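Local coordinates for protein 6-phosphogluconate dehydrogenase (Pseudomonas syringae, PDB 5U5G) that probably catalyses the NADPH-dependent reduction of a keto phosphonate during fosfomycin biosynthesis in pseudomonads, at residues A[125-128]-A[129-133]; A[176-179]-A[180-184]; A[232-235]-A[236-240]. One frame throughout, in Å; residues are numbered along the deposited sequence.

Contact 1: residues A[125-128]-A[129-133]. With 7VD ((2-oxopropyl)phosphonic acid), chain F.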
# COMPACT_ATOMS: atom_id res chain seq x y z
N GLY A 125 2.05 5.16 -12.14
CA GLY A 125 1.04 4.25 -12.64
C GLY A 125 1.63 3.17 -13.52
O GLY A 125 0.94 2.24 -13.92
N GLY A 126 2.92 3.29 -13.83
CA GLY A 126 3.63 2.28 -14.60
C GLY A 126 3.17 2.19 -16.06
O GLY A 126 2.28 2.89 -16.52
N VAL A 127 3.85 1.30 -16.79
CA VAL A 127 3.49 1.01 -18.18
C VAL A 127 2.01 0.66 -18.30
O VAL A 127 1.31 1.11 -19.21
CB VAL A 127 4.39 -0.12 -18.73
CG1 VAL A 127 3.81 -0.73 -20.01
CG2 VAL A 127 5.81 0.39 -18.98
N GLU A 128 1.52 -0.15 -17.35
CA GLU A 128 0.11 -0.56 -17.35
C GLU A 128 -0.82 0.66 -17.30
O GLU A 128 -1.74 0.77 -18.12
CB GLU A 128 -0.13 -1.49 -16.16
CG GLU A 128 -1.56 -1.90 -15.91
CD GLU A 128 -1.71 -2.70 -14.62
OE1 GLU A 128 -0.88 -2.52 -13.69
OE2 GLU A 128 -2.65 -3.53 -14.53
N GLY A 129 -0.56 1.60 -16.39
CA GLY A 129 -1.38 2.78 -16.30
C GLY A 129 -1.27 3.69 -17.51
O GLY A 129 -2.23 4.36 -17.88
N ALA A 130 -0.09 3.73 -18.14
CA ALA A 130 0.08 4.52 -19.36
C ALA A 130 -0.78 3.98 -20.50
O ALA A 130 -1.45 4.74 -21.20
CB ALA A 130 1.55 4.52 -19.79
N LEU A 131 -0.74 2.66 -20.71
CA LEU A 131 -1.47 2.06 -21.82
C LEU A 131 -2.98 2.21 -21.64
O LEU A 131 -3.71 2.38 -22.62
CB LEU A 131 -1.10 0.58 -21.95
CG LEU A 131 0.36 0.32 -22.34
CD1 LEU A 131 0.68 -1.16 -22.32
CD2 LEU A 131 0.68 0.91 -23.70
N ALA A 132 -3.46 2.17 -20.40
CA ALA A 132 -4.87 2.38 -20.11
C ALA A 132 -5.23 3.85 -19.95
O ALA A 132 -6.41 4.17 -19.77
CB ALA A 132 -5.27 1.64 -18.83
N GLY A 133 -4.25 4.75 -20.03
CA GLY A 133 -4.51 6.17 -19.93
C GLY A 133 -4.94 6.63 -18.56
O GLY A 133 -5.66 7.62 -18.45
P1 7VD F . 5.46 4.04 -10.76
C1 7VD F . 7.12 3.53 -11.30
O2 7VD F . 5.44 5.23 -9.83
O3 7VD F . 4.55 4.29 -11.94
O4 7VD F . 5.03 2.79 -10.03
C6 7VD F . 8.25 4.48 -10.97
O7 7VD F . 8.09 5.70 -11.00
C8 7VD F . 9.56 3.83 -10.61

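Contact 2: residues A[176-179]-A[180-184]. With 7VD ((2-oxopropyl)phosphonic acid), chain F.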
# COMPACT_ATOMS: atom_id res chain seq x y z
N ASN A 176 6.89 9.83 -3.00
CA ASN A 176 5.96 8.79 -3.41
C ASN A 176 6.70 7.48 -3.69
O ASN A 176 6.29 6.40 -3.23
CB ASN A 176 5.18 9.23 -4.64
CG ASN A 176 4.36 8.12 -5.23
OD1 ASN A 176 3.24 7.86 -4.77
ND2 ASN A 176 4.90 7.44 -6.25
N ASN A 177 7.82 7.58 -4.41
CA ASN A 177 8.54 6.39 -4.86
C ASN A 177 9.35 5.74 -3.74
O ASN A 177 9.58 4.53 -3.78
CB ASN A 177 9.44 6.74 -6.04
CG ASN A 177 8.67 6.77 -7.33
OD1 ASN A 177 7.50 7.16 -7.35
ND2 ASN A 177 9.31 6.34 -8.41
N LEU A 178 9.80 6.53 -2.77
CA LEU A 178 10.36 5.95 -1.55
C LEU A 178 9.35 5.05 -0.86
O LEU A 178 9.71 3.98 -0.35
CB LEU A 178 10.80 7.06 -0.60
CG LEU A 178 12.08 6.94 0.22
CD1 LEU A 178 11.99 7.81 1.48
CD2 LEU A 178 12.54 5.53 0.53
N ALA A 179 8.09 5.48 -0.81
CA ALA A 179 7.04 4.65 -0.20
C ALA A 179 6.76 3.41 -1.04
O ALA A 179 6.51 2.32 -0.50
CB ALA A 179 5.76 5.46 -0.00
N GLU A 180 6.78 3.55 -2.37
CA GLU A 180 6.72 2.39 -3.26
C GLU A 180 7.77 1.37 -2.89
O GLU A 180 7.49 0.17 -2.75
CB GLU A 180 6.94 2.82 -4.72
CG GLU A 180 5.91 3.78 -5.27
CD GLU A 180 6.15 4.09 -6.74
OE1 GLU A 180 7.27 3.84 -7.22
OE2 GLU A 180 5.21 4.59 -7.41
N SER A 181 9.01 1.85 -2.74
CA SER A 181 10.15 0.96 -2.52
C SER A 181 10.00 0.21 -1.21
O SER A 181 10.28 -0.99 -1.14
CB SER A 181 11.44 1.78 -2.54
OG SER A 181 11.50 2.62 -3.68
N ILE A 182 9.55 0.90 -0.16
CA ILE A 182 9.32 0.25 1.12
C ILE A 182 8.19 -0.77 1.02
O ILE A 182 8.30 -1.89 1.52
CB ILE A 182 9.03 1.29 2.21
CG1 ILE A 182 10.26 2.18 2.43
CG2 ILE A 182 8.64 0.57 3.50
CD1 ILE A 182 9.95 3.54 3.12
N ASN A 183 7.08 -0.38 0.38
CA ASN A 183 5.95 -1.28 0.22
C ASN A 183 6.34 -2.52 -0.58
O ASN A 183 5.92 -3.64 -0.25
CB ASN A 183 4.77 -0.58 -0.48
CG ASN A 183 4.20 0.57 0.34
OD1 ASN A 183 4.54 0.74 1.51
ND2 ASN A 183 3.31 1.34 -0.26
N LEU A 184 7.08 -2.31 -1.67
CA LEU A 184 7.48 -3.41 -2.53
C LEU A 184 8.38 -4.39 -1.80
O LEU A 184 8.17 -5.60 -1.86
CB LEU A 184 8.17 -2.87 -3.78
CG LEU A 184 8.67 -3.93 -4.79
CD1 LEU A 184 7.53 -4.84 -5.24
CD2 LEU A 184 9.32 -3.27 -6.00
P1 7VD F . 5.46 4.04 -10.76
C1 7VD F . 7.12 3.53 -11.30
O2 7VD F . 5.44 5.23 -9.83
O3 7VD F . 4.55 4.29 -11.94
O4 7VD F . 5.03 2.79 -10.03
C6 7VD F . 8.25 4.48 -10.97
O7 7VD F . 8.09 5.70 -11.00
C8 7VD F . 9.56 3.83 -10.61

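Contact 3: residues A[232-235]-A[236-240]. With NAP (NADP nicotinamide-adenine-dinucleotide phosphate), chain E; 7VD ((2-oxopropyl)phosphonic acid), chain F.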
# COMPACT_ATOMS: atom_id res chain seq x y z
N SER A 232 7.61 -6.25 -14.45
CA SER A 232 6.84 -5.12 -13.94
C SER A 232 7.18 -3.84 -14.68
O SER A 232 6.57 -2.80 -14.41
CB SER A 232 7.05 -4.95 -12.44
OG SER A 232 8.36 -4.52 -12.12
N ASN A 233 8.14 -3.91 -15.61
CA ASN A 233 8.55 -2.79 -16.48
C ASN A 233 9.14 -1.62 -15.69
O ASN A 233 9.11 -0.47 -16.13
CB ASN A 233 7.40 -2.32 -17.36
CG ASN A 233 7.19 -3.23 -18.56
OD1 ASN A 233 6.12 -3.81 -18.74
ND2 ASN A 233 8.21 -3.35 -19.38
N VAL A 234 9.69 -1.91 -14.51
CA VAL A 234 10.55 -0.98 -13.80
C VAL A 234 11.87 -1.69 -13.55
O VAL A 234 11.93 -2.67 -12.79
CB VAL A 234 9.94 -0.49 -12.49
CG1 VAL A 234 10.85 0.57 -11.88
CG2 VAL A 234 8.54 0.07 -12.72
N SER A 235 12.93 -1.20 -14.18
CA SER A 235 14.25 -1.77 -13.96
C SER A 235 14.81 -1.34 -12.61
O SER A 235 14.41 -0.33 -12.02
CB SER A 235 15.21 -1.33 -15.06
OG SER A 235 15.51 0.05 -14.91
N LEU A 236 15.78 -2.11 -12.13
CA LEU A 236 16.49 -1.71 -10.93
C LEU A 236 17.27 -0.42 -11.15
O LEU A 236 17.46 0.35 -10.20
CB LEU A 236 17.43 -2.82 -10.47
CG LEU A 236 16.74 -4.04 -9.82
CD1 LEU A 236 17.69 -5.24 -9.81
CD2 LEU A 236 16.27 -3.73 -8.41
N GLY A 237 17.70 -0.16 -12.38
CA GLY A 237 18.35 1.11 -12.68
C GLY A 237 17.44 2.30 -12.41
O GLY A 237 17.85 3.28 -11.78
N VAL A 238 16.18 2.21 -12.86
CA VAL A 238 15.23 3.30 -12.63
C VAL A 238 14.87 3.40 -11.15
O VAL A 238 14.82 4.49 -10.58
CB VAL A 238 13.99 3.11 -13.52
CG1 VAL A 238 12.81 3.90 -12.98
CG2 VAL A 238 14.30 3.54 -14.96
N ARG A 239 14.62 2.25 -10.51
CA ARG A 239 14.27 2.24 -9.10
C ARG A 239 15.38 2.85 -8.25
O ARG A 239 15.13 3.70 -7.39
CB ARG A 239 13.97 0.80 -8.65
CG ARG A 239 13.49 0.67 -7.20
CD ARG A 239 11.97 0.49 -7.16
NE ARG A 239 11.34 1.73 -6.76
CZ ARG A 239 10.12 2.12 -7.11
NH1 ARG A 239 9.35 1.39 -7.90
NH2 ARG A 239 9.68 3.29 -6.65
N CYS A 240 16.63 2.44 -8.51
CA CYS A 240 17.76 2.93 -7.72
C CYS A 240 18.10 4.39 -8.02
O CYS A 240 18.57 5.10 -7.12
CB CYS A 240 18.99 2.03 -7.96
SG CYS A 240 18.88 0.41 -7.11
PA NAP E . 14.10 3.07 -19.60
O1A NAP E . 15.40 2.66 -19.01
O2A NAP E . 13.09 2.05 -20.04
O5B NAP E . 14.37 4.11 -20.87
C5B NAP E . 15.25 5.11 -20.42
C4B NAP E . 15.23 6.23 -21.48
O4B NAP E . 16.20 7.23 -21.19
C3B NAP E . 15.52 5.61 -22.89
O3B NAP E . 14.81 6.33 -23.86
C2B NAP E . 17.02 5.94 -23.04
O2B NAP E . 17.45 6.10 -24.31
C1B NAP E . 17.01 7.36 -22.35
N9A NAP E . 18.37 7.71 -21.98
C8A NAP E . 19.12 7.30 -20.86
N7A NAP E . 20.38 7.80 -20.86
C5A NAP E . 20.44 8.55 -22.04
C6A NAP E . 21.47 9.31 -22.63
N6A NAP E . 22.69 9.43 -22.03
N1A NAP E . 21.28 9.95 -23.81
C2A NAP E . 20.04 9.81 -24.38
N3A NAP E . 18.97 9.13 -23.94
C4A NAP E . 19.20 8.50 -22.75
O3 NAP E . 13.54 3.95 -18.33
PN NAP E . 11.95 4.00 -18.20
O1N NAP E . 11.27 4.37 -19.47
O2N NAP E . 11.39 2.99 -17.22
O5D NAP E . 11.74 5.44 -17.24
C5D NAP E . 11.87 6.57 -17.97
C4D NAP E . 11.47 7.72 -17.07
O4D NAP E . 10.11 7.53 -16.60
C3D NAP E . 12.40 7.72 -15.78
O3D NAP E . 12.66 9.05 -15.41
C2D NAP E . 11.54 7.02 -14.74
O2D NAP E . 11.80 7.45 -13.43
C1D NAP E . 10.13 7.53 -15.18
N1N NAP E . 9.08 6.64 -14.73
C2N NAP E . 9.08 5.26 -15.08
C3N NAP E . 8.01 4.48 -14.69
C7N NAP E . 7.95 3.06 -15.05
O7N NAP E . 7.00 2.34 -14.76
N7N NAP E . 8.98 2.50 -15.79
C4N NAP E . 6.83 5.05 -13.94
C5N NAP E . 6.96 6.48 -13.62
C6N NAP E . 8.03 7.19 -13.99
P2B NAP E . 17.94 4.53 -25.16
O1X NAP E . 16.57 3.99 -25.43
O2X NAP E . 18.72 5.06 -26.37
O3X NAP E . 18.74 3.89 -24.06
P1 7VD F . 5.46 4.04 -10.76
C1 7VD F . 7.12 3.53 -11.30
O2 7VD F . 5.44 5.23 -9.83
O3 7VD F . 4.55 4.29 -11.94
O4 7VD F . 5.03 2.79 -10.03
C6 7VD F . 8.25 4.48 -10.97
O7 7VD F . 8.09 5.70 -11.00
C8 7VD F . 9.56 3.83 -10.61

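Contact 1: residues A[125-128]-A[129-133]
Side chains of V127 and L131, one helical turn apart, run side by side and point the same way, meeting at V127 CG1 and L131 CD1, 3.9 Å apart. With chi1 of 163°, V127 carries CG1 on the side of its carbonyl carbon. L131 CG also rests 3.4 Å from V127 O. A130 and L131 also pack on helix 12-23, on M13 and A16 among others.

Backbone bonds make up the second group. G129 N donates to G125 O (3.0 Å); since G129 has no side chain, this oxygen can lie close against its backbone. A130 N to G126 O, L131 N to V127 O and A132 N to E128 O follow. The helix ends in a Schellman motif, G133, at positive phi, donating from N to A130 O.

The third group grips (2-oxopropyl)phosphonic acid, just after strand 117-124 of the cofactor-binding domain. The ligand's O3 accepts a hydrogen bond from G125 N (2.7 Å, 158°) and a weak one from G126 N; S124, K173, Y217 and R212 of the second subunit also hydrogen-bond this ligand. Two successive main-chain N-H groups leading into the helix thus converge on one anionic oxygen, and the nearby helix N-terminus would be expected to favour the negative charge.

Contact 2: residues A[176-179]-A[180-184]
E180 lays its carboxylate over the amide of N177, the two planes stacked 24° apart with E180 OE1 3.2 Å from N177 CG. Its chain, extended beyond CG, carries the acid group to the ligand, where OE2 lies 2.5 Å from phosphonate O2. OE1 is held by a salt bridge to R239.

N176 comes to E180 at a different inclination, amide and carboxylate 72° apart, and its ND2 gives OE2 a weak hydrogen bond. The same ND2 reaches N177 OD1 at 2.8 Å, close to the N176 amide plane. K173 also donates to OD1, and these two bonds account for the way round the N177 amide sits, leaving ND2 to donate to the ketone O7 of the ligand (2.9 Å, 163°), a second-shell asparagine positioning a first-shell one. Such a lysine and asparagine line the active site in related β-hydroxyacid dehydrogenases.

On the backbone, N177 O is gripped from opposite faces of its plane by S181 OG (2.7 Å) and S181 N (2.9 Å).

All of this lies midway along helix 168-196. L178 CD2 and I182 CD1, 4.2 Å apart, belong to a side that packs on helix 257-273; L178 and S181 also touch helix 236-247, L184 meets helix 216-226, and N176 OD1 accepts from G213 N of the second subunit.

Contact 3: residues A[232-235]-A[236-240]
The guanidinium of R239 has the C8 methyl of the bound (2-oxopropyl)phosphonic acid over one face, 3.7 Å from NH1, while V234 CG1 stands obliquely to the group at 4.3 Å from that same NH1. Its nitrogens are held elsewhere: NH2 by E180, NH1 by hydrogen bonds to Q279 and Y217, and NE weakly by S181. So many partners should leave the group little rotational freedom. Bends at chi2 and chi3 take the chain from its helix across to the ligand. The second flat group is the nicotinamide carboxamide of NADP+. Its N7N donates to N233 O (3.0 Å, 166°), and V234 CG2 sits 3.4 Å from its O7N.

V234 therefore serves two ligands with its two methyls, CG2 turned to the cofactor and CG1 set 3.7 Å from C8 of the phosphonate. Behind this, V234 CG1 meets V238 CG1 at 4.0 Å, the two side chains crossing at about a right angle. V238 goes on to touch the nicotinamide ribose with CG1 and the bridging diphosphate oxygen O3 with CG2.

The turn into helix 236-247 is a classic N-cap. S235 OG, placed between the backbone N and the carbonyl carbon by a chi1 of 71°, accepts from V238 N at 3.1 Å, nearly straight. The regular helical bond from R239 N to S235 O (3.0 Å) starts from the same residue, whose side chain and carbonyl thus receive two successive N-H groups of the first turn.

Through L236 the first turn packs against F266, V269 and C273 of helix 257-273, whereas N233 and S235 touch R12 of helix 12-23, in the cofactor-binding domain.

The three contacts follow one another along the chain and close on one ligand from different parts of the fold. Contact 1 lies on helix 126-131, following strand 117-124 of the nucleotide-binding sheet; contacts 2 and 3 belong to the helical C-terminal part, on helices 168-196 and 236-247. Centres of contacts 1 and 2 lie 18 Å apart and their atoms do not touch, whereas contacts 2 and 3, with centres 12 Å apart, touch directly through an ion pair. Contact 3 also reaches contact 1, V127 CG2 lying 3.5 Å from N233 CB. The phosphonate thus sits in the cleft between the two domains, beside the nicotinamide, and the second subunit, which touches contacts 1 and 2, contributes to the site.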